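Local coordinates for protein trimeric intracellular cation channel type 1B.2 (PDB 5EIK) that forms a homotrimeric potassium channel of the endoplasmic reticulum membrane, binds PIP2 and may supply counter-ions during intracellular calcium release, at residues Q133-A145 and L154-G166. Sequence-based numbering, arbitrary orientation.
Sequences QRTHKIAAGVKHA and LVQILVGVAKGAG. With PT5 ([(2R)-1-octadecanoyloxy-3-[oxidanyl-[(1R,2R,3S,4R,5R,6S)-2,3,6-tris(oxidanyl)-4,5-diphosphonooxy-cyclohexyl]oxy-phospho ryl]oxy-propan-2-yl] (8Z)-icosa-5,8,11,14-tetraenoate), chain B.
Lys-163 lies across helix 133-145 as a knob in the hole formed by Lys-137, Ile-138, Ala-140 and Gly-141, its CB and CG touching the Lys-137 carbonyl and Gly-141. The aliphatic part comes down on the bare backbone of Gly-141, CG to CA 3.7 Å, and bends at chi2, chi3 and chi4 turn the chain back, bringing NZ within 3.2 Å of Lys-137 O in a weak hydrogen bond. Gly-141 on one helix and Gly-160 and Gly-164 on the other let the backbones close in; CA of Ile-138 and CA of Gly-160 are 4.5 Å apart. Ile-138 lays CG1 over Gly-164, 3.6 Å from its CA and beside the Gly-160 carbonyl, with CG2 on the same carbonyl. One turn on, Val-142 CG2 lies 3.9 Å from Gly-160 CA. This is a close antiparallel helix pair, whose segment axes approach to 7.4 Å with 149° between their N-to-C directions, and it joins the fourth transmembrane helix to the first half of the discontinuous fifth in the TRIC fold. Toward residue 145 the packing passes to Ala-145, whose methyl group meets Gln-156 CA and the CB of Val-159. The Gln-156 amide is satisfied elsewhere, by His-210 and the carbonyl of Tyr-149. At the other end, Arg-134 has CG anti to the backbone N (chi1 -178°), and a bend at chi3 brings the edge of the guanidinium to the carbonyl of Gly-164. Its NH1 makes a short but bent, weak bond to Gly-164 O and a straighter one, 160° at the hydrogen, to PT5 O43. NH2 grips O42 of the same phosphate at 2.8 Å, with Lys-130 also bonded to the lipid and Glu-131 pairing with NE. The inositol hydroxyl O2 donates to Ala-165 O (2.7 Å).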
loop_
_atom_site.group_PDB
_atom_site.type_symbol
_atom_site.label_atom_id
_atom_site.label_comp_id
_atom_site.label_asym_id
_atom_site.label_seq_id
_atom_site.Cartn_x
_atom_site.Cartn_y
_atom_site.Cartn_z
ATOM N N GLN A 133 6.255 -26.622 -2.082
ATOM C CA GLN A 133 6.357 -25.596 -1.055
ATOM C C GLN A 133 5.165 -24.622 -1.058
ATOM O O GLN A 133 4.697 -24.189 -0.001
ATOM C CB GLN A 133 7.684 -24.838 -1.219
ATOM C CG GLN A 133 8.104 -24.050 0.014
ATOM C CD GLN A 133 8.359 -22.593 -0.304
ATOM O OE1 GLN A 133 7.707 -22.025 -1.186
ATOM N NE2 GLN A 133 9.297 -21.974 0.412
ATOM N N ARG A 134 4.668 -24.285 -2.239
ATOM C CA ARG A 134 3.521 -23.390 -2.343
ATOM C C ARG A 134 2.304 -23.998 -1.636
ATOM O O ARG A 134 1.577 -23.302 -0.915
ATOM C CB ARG A 134 3.165 -23.135 -3.807
ATOM C CG ARG A 134 2.002 -22.163 -3.973
ATOM C CD ARG A 134 1.368 -22.277 -5.346
ATOM N NE ARG A 134 2.343 -22.105 -6.420
ATOM C CZ ARG A 134 2.796 -20.932 -6.850
ATOM N NH1 ARG A 134 2.359 -19.804 -6.303
ATOM N NH2 ARG A 134 3.688 -20.889 -7.829
ATOM N N THR A 135 2.082 -25.292 -1.860
ATOM C CA THR A 135 0.954 -25.992 -1.254
ATOM C C THR A 135 1.031 -25.883 0.258
ATOM O O THR A 135 0.021 -25.681 0.931
ATOM C CB THR A 135 0.939 -27.471 -1.645
ATOM O OG1 THR A 135 0.877 -27.585 -3.073
ATOM C CG2 THR A 135 -0.272 -28.161 -1.049
ATOM N N HIS A 136 2.239 -26.016 0.792
ATOM C CA HIS A 136 2.444 -25.899 2.230
ATOM C C HIS A 136 2.167 -24.473 2.713
ATOM O O HIS A 136 1.653 -24.283 3.812
ATOM C CB HIS A 136 3.885 -26.270 2.597
ATOM C CG HIS A 136 4.245 -25.934 4.009
ATOM N ND1 HIS A 136 3.904 -26.736 5.076
ATOM C CD2 HIS A 136 4.874 -24.855 4.535
ATOM C CE1 HIS A 136 4.307 -26.165 6.199
ATOM N NE2 HIS A 136 4.897 -25.023 5.897
ATOM N N LYS A 137 2.521 -23.470 1.907
ATOM C CA LYS A 137 2.294 -22.074 2.303
ATOM C C LYS A 137 0.798 -21.799 2.441
ATOM O O LYS A 137 0.353 -21.195 3.413
ATOM C CB LYS A 137 2.877 -21.101 1.272
ATOM C CG LYS A 137 4.386 -21.108 1.140
ATOM C CD LYS A 137 4.836 -20.031 0.157
ATOM C CE LYS A 137 6.348 -19.887 0.123
ATOM N NZ LYS A 137 6.908 -19.678 1.486
ATOM N N ILE A 138 0.031 -22.240 1.449
ATOM C CA ILE A 138 -1.405 -22.058 1.468
ATOM C C ILE A 138 -2.032 -22.732 2.683
ATOM O O ILE A 138 -2.828 -22.120 3.391
ATOM C CB ILE A 138 -2.041 -22.620 0.189
ATOM C CG1 ILE A 138 -1.506 -21.844 -1.014
ATOM C CG2 ILE A 138 -3.573 -22.541 0.278
ATOM C CD1 ILE A 138 -1.994 -22.334 -2.325
ATOM N N ALA A 139 -1.658 -23.986 2.933
ATOM C CA ALA A 139 -2.212 -24.740 4.059
ATOM C C ALA A 139 -1.867 -24.073 5.378
ATOM O O ALA A 139 -2.710 -23.968 6.268
ATOM C CB ALA A 139 -1.701 -26.187 4.042
ATOM N N ALA A 140 -0.627 -23.614 5.495
ATOM C CA ALA A 140 -0.175 -22.942 6.709
ATOM C C ALA A 140 -0.942 -21.638 6.888
ATOM O O ALA A 140 -1.311 -21.274 8.005
ATOM C CB ALA A 140 1.330 -22.657 6.630
ATOM N N GLY A 141 -1.174 -20.943 5.778
ATOM C CA GLY A 141 -1.900 -19.690 5.822
ATOM C C GLY A 141 -3.311 -19.890 6.341
ATOM O O GLY A 141 -3.799 -19.111 7.166
ATOM N N VAL A 142 -3.963 -20.945 5.859
ATOM C CA VAL A 142 -5.321 -21.261 6.275
ATOM C C VAL A 142 -5.360 -21.606 7.761
ATOM O O VAL A 142 -6.220 -21.121 8.502
ATOM C CB VAL A 142 -5.883 -22.437 5.445
ATOM C CG1 VAL A 142 -7.177 -22.938 6.048
ATOM C CG2 VAL A 142 -6.125 -21.980 4.011
ATOM N N LYS A 143 -4.418 -22.434 8.197
ATOM C CA LYS A 143 -4.349 -22.835 9.595
ATOM C C LYS A 143 -4.135 -21.621 10.493
ATOM O O LYS A 143 -4.783 -21.482 11.533
ATOM C CB LYS A 143 -3.213 -23.835 9.795
ATOM C CG LYS A 143 -3.177 -24.471 11.163
ATOM C CD LYS A 143 -1.985 -25.403 11.292
ATOM C CE LYS A 143 -1.947 -26.077 12.657
ATOM N NZ LYS A 143 -0.798 -27.015 12.780
ATOM N N HIS A 144 -3.227 -20.738 10.090
ATOM C CA HIS A 144 -2.953 -19.530 10.862
ATOM C C HIS A 144 -4.226 -18.685 10.991
ATOM O O HIS A 144 -4.586 -18.245 12.089
ATOM C CB HIS A 144 -1.842 -18.728 10.182
ATOM C CG HIS A 144 -1.446 -17.487 10.918
ATOM N ND1 HIS A 144 -1.195 -17.471 12.272
ATOM C CD2 HIS A 144 -1.220 -16.226 10.479
ATOM C CE1 HIS A 144 -0.831 -16.253 12.637
ATOM N NE2 HIS A 144 -0.839 -15.480 11.566
ATOM N N ALA A 145 -4.917 -18.478 9.872
ATOM C CA ALA A 145 -6.142 -17.687 9.877
ATOM C C ALA A 145 -7.228 -18.318 10.738
ATOM O O ALA A 145 -7.971 -17.612 11.421
ATOM C CB ALA A 145 -6.657 -17.500 8.456
ATOM N N LEU A 154 -14.253 -16.666 4.917
ATOM C CA LEU A 154 -13.738 -15.827 3.851
ATOM C C LEU A 154 -12.311 -15.377 4.136
ATOM O O LEU A 154 -11.441 -15.496 3.281
ATOM C CB LEU A 154 -14.644 -14.621 3.667
ATOM C CG LEU A 154 -14.492 -13.879 2.342
ATOM C CD1 LEU A 154 -14.459 -14.878 1.195
ATOM C CD2 LEU A 154 -15.654 -12.907 2.184
ATOM N N VAL A 155 -12.076 -14.857 5.338
ATOM C CA VAL A 155 -10.743 -14.416 5.715
ATOM C C VAL A 155 -9.752 -15.580 5.590
ATOM O O VAL A 155 -8.646 -15.419 5.065
ATOM C CB VAL A 155 -10.719 -13.890 7.161
ATOM C CG1 VAL A 155 -9.301 -13.550 7.570
ATOM C CG2 VAL A 155 -11.591 -12.658 7.276
ATOM N N GLN A 156 -10.162 -16.750 6.070
ATOM C CA GLN A 156 -9.332 -17.939 6.011
ATOM C C GLN A 156 -8.933 -18.256 4.567
ATOM O O GLN A 156 -7.779 -18.570 4.282
ATOM C CB GLN A 156 -10.085 -19.113 6.623
ATOM C CG GLN A 156 -10.307 -18.977 8.125
ATOM C CD GLN A 156 -11.386 -19.913 8.639
ATOM O OE1 GLN A 156 -11.761 -20.868 7.960
ATOM N NE2 GLN A 156 -11.884 -19.649 9.839
ATOM N N ILE A 157 -9.886 -18.160 3.652
ATOM C CA ILE A 157 -9.596 -18.447 2.264
ATOM C C ILE A 157 -8.653 -17.400 1.670
ATOM O O ILE A 157 -7.632 -17.745 1.074
ATOM C CB ILE A 157 -10.900 -18.525 1.445
ATOM C CG1 ILE A 157 -11.729 -19.716 1.925
ATOM C CG2 ILE A 157 -10.597 -18.719 -0.026
ATOM C CD1 ILE A 157 -13.139 -19.756 1.340
ATOM N N LEU A 158 -8.978 -16.126 1.851
ATOM C CA LEU A 158 -8.148 -15.056 1.315
ATOM C C LEU A 158 -6.712 -15.118 1.832
ATOM O O LEU A 158 -5.761 -14.901 1.079
ATOM C CB LEU A 158 -8.782 -13.700 1.627
ATOM C CG LEU A 158 -10.167 -13.556 0.993
ATOM C CD1 LEU A 158 -10.811 -12.252 1.434
ATOM C CD2 LEU A 158 -10.038 -13.624 -0.529
ATOM N N VAL A 159 -6.550 -15.415 3.115
ATOM C CA VAL A 159 -5.213 -15.515 3.675
ATOM C C VAL A 159 -4.456 -16.662 2.987
ATOM O O VAL A 159 -3.279 -16.527 2.646
ATOM C CB VAL A 159 -5.266 -15.741 5.206
ATOM C CG1 VAL A 159 -3.892 -16.156 5.731
ATOM C CG2 VAL A 159 -5.711 -14.453 5.894
ATOM N N GLY A 160 -5.147 -17.780 2.772
ATOM C CA GLY A 160 -4.530 -18.913 2.122
ATOM C C GLY A 160 -4.070 -18.540 0.726
ATOM O O GLY A 160 -2.977 -18.921 0.291
ATOM N N VAL A 161 -4.907 -17.789 0.017
ATOM C CA VAL A 161 -4.580 -17.358 -1.334
ATOM C C VAL A 161 -3.420 -16.360 -1.315
ATOM O O VAL A 161 -2.546 -16.393 -2.185
ATOM C CB VAL A 161 -5.810 -16.711 -2.008
ATOM C CG1 VAL A 161 -5.462 -16.228 -3.399
ATOM C CG2 VAL A 161 -6.942 -17.721 -2.080
ATOM N N ALA A 162 -3.407 -15.484 -0.314
ATOM C CA ALA A 162 -2.351 -14.479 -0.195
ATOM C C ALA A 162 -1.002 -15.157 -0.009
ATOM O O ALA A 162 -0.005 -14.733 -0.588
ATOM C CB ALA A 162 -2.638 -13.535 0.978
ATOM N N LYS A 163 -0.975 -16.212 0.800
ATOM C CA LYS A 163 0.258 -16.954 1.041
ATOM C C LYS A 163 0.725 -17.679 -0.213
ATOM O O LYS A 163 1.925 -17.826 -0.438
ATOM C CB LYS A 163 0.066 -17.980 2.164
ATOM C CG LYS A 163 -0.094 -17.372 3.543
ATOM C CD LYS A 163 1.190 -16.713 4.021
ATOM C CE LYS A 163 1.861 -17.524 5.117
ATOM N NZ LYS A 163 2.221 -18.897 4.669
ATOM N N GLY A 164 -0.223 -18.120 -1.036
ATOM C CA GLY A 164 0.126 -18.847 -2.246
ATOM C C GLY A 164 0.335 -18.043 -3.517
ATOM O O GLY A 164 1.109 -18.455 -4.380
ATOM N N ALA A 165 -0.327 -16.898 -3.645
ATOM C CA ALA A 165 -0.196 -16.093 -4.861
ATOM C C ALA A 165 0.104 -14.604 -4.652
ATOM O O ALA A 165 -0.089 -13.798 -5.558
ATOM C CB ALA A 165 -1.468 -16.240 -5.695
ATOM N N GLY A 166 0.588 -14.233 -3.474
ATOM C CA GLY A 166 0.871 -12.828 -3.219
ATOM C C GLY A 166 2.017 -12.195 -3.992
ATOM O O GLY A 166 2.175 -10.973 -3.981
HETATM O O12 PT5 B . -2.773 -13.197 -11.643
HETATM P P1 PT5 B . -2.088 -12.323 -10.605
HETATM O O13 PT5 B . -2.670 -12.515 -8.979
HETATM O O11 PT5 B . -2.206 -10.709 -10.875
HETATM O O6 PT5 B . 1.284 -13.248 -12.343
HETATM O O1 PT5 B . -0.541 -12.596 -10.444
HETATM C C1 PT5 B . -0.004 -13.923 -10.453
HETATM C C6 PT5 B . 1.380 -13.760 -11.012
HETATM C C2 PT5 B . 0.075 -14.582 -9.025
HETATM O O2 PT5 B . 0.798 -13.721 -8.124
HETATM C C3 PT5 B . 0.846 -15.936 -9.090
HETATM O O3 PT5 B . 0.986 -16.424 -7.763
HETATM C C4 PT5 B . 2.217 -15.791 -9.700
HETATM O O4 PT5 B . 2.766 -17.053 -9.934
HETATM P P4 PT5 B . 4.087 -17.550 -9.119
HETATM O O41 PT5 B . 5.336 -16.534 -9.247
HETATM O O42 PT5 B . 4.559 -19.001 -9.652
HETATM O O43 PT5 B . 3.733 -17.645 -7.658
HETATM C C5 PT5 B . 2.189 -15.062 -11.057
HETATM O O5 PT5 B . 3.537 -14.750 -11.406
HETATM P P5 PT5 B . 4.174 -15.609 -12.643
HETATM O O52 PT5 B . 3.302 -16.880 -13.044
HETATM O O51 PT5 B . 4.402 -14.559 -13.936
HETATM O O53 PT5 B . 5.669 -15.950 -11.997
HETATM C C7 PT5 B . -2.287 -11.575 -7.935
HETATM C C8 PT5 B . -3.559 -11.272 -7.123
HETATM C C9 PT5 B . -4.351 -10.011 -7.596
HETATM O O16 PT5 B . -3.175 -11.096 -5.703
HETATM C C10 PT5 B . -3.472 -12.134 -4.867
HETATM O O17 PT5 B . -2.803 -13.149 -4.777
HETATM O O18 PT5 B . -4.616 -9.126 -6.422
HETATM C C11 PT5 B . -5.687 -8.173 -6.402
HETATM O O19 PT5 B . -6.746 -8.232 -7.091
HETATM C C12 PT5 B . -4.732 -11.912 -4.029
HETATM C C13 PT5 B . -4.612 -12.044 -2.489
HETATM C C14 PT5 B . -5.987 -11.846 -1.811
HETATM C C15 PT5 B . -6.145 -10.462 -1.157
HETATM C C16 PT5 B . -7.431 -10.335 -0.288
HETATM C C17 PT5 B . -8.120 -8.938 -0.397
HETATM C C18 PT5 B . -8.598 -8.387 0.950
HETATM C C19 PT5 B . -8.707 -7.173 1.236
HETATM C C20 PT5 B . -7.828 -5.920 1.389
HETATM C C21 PT5 B . -7.778 -4.965 0.169
HETATM C C22 PT5 B . -6.656 -3.915 0.276
HETATM C C23 PT5 B . -7.105 -2.510 -0.179
HETATM C C24 PT5 B . -6.753 -1.404 0.839
HETATM C C31 PT5 B . -5.421 -7.025 -5.424
HETATM C C32 PT5 B . -5.796 -7.387 -3.958
HETATM C C33 PT5 B . -5.411 -6.281 -2.930
HETATM C C34 PT5 B . -4.028 -6.479 -2.258
HETATM C C35 PT5 B . -3.470 -5.348 -1.261
HETATM C C36 PT5 B . -2.547 -4.397 -1.646
HETATM C C37 PT5 B . -2.639 -2.976 -1.047
HETATM C C38 PT5 B . -1.287 -2.577 -0.728
HETATM C C39 PT5 B . -0.439 -1.598 -1.407
HETATM C C40 PT5 B . 0.134 -1.902 -2.755
HETATM C C25 PT5 B . -5.506 -0.592 0.412
HETATM C C26 PT5 B . -5.002 0.346 1.520
HETATM C C41 PT5 B . -0.449 -1.158 -3.963
HETATM C C42 PT5 B . 0.103 -1.671 -5.299
HETATM C C43 PT5 B . -0.751 -2.783 -5.921
#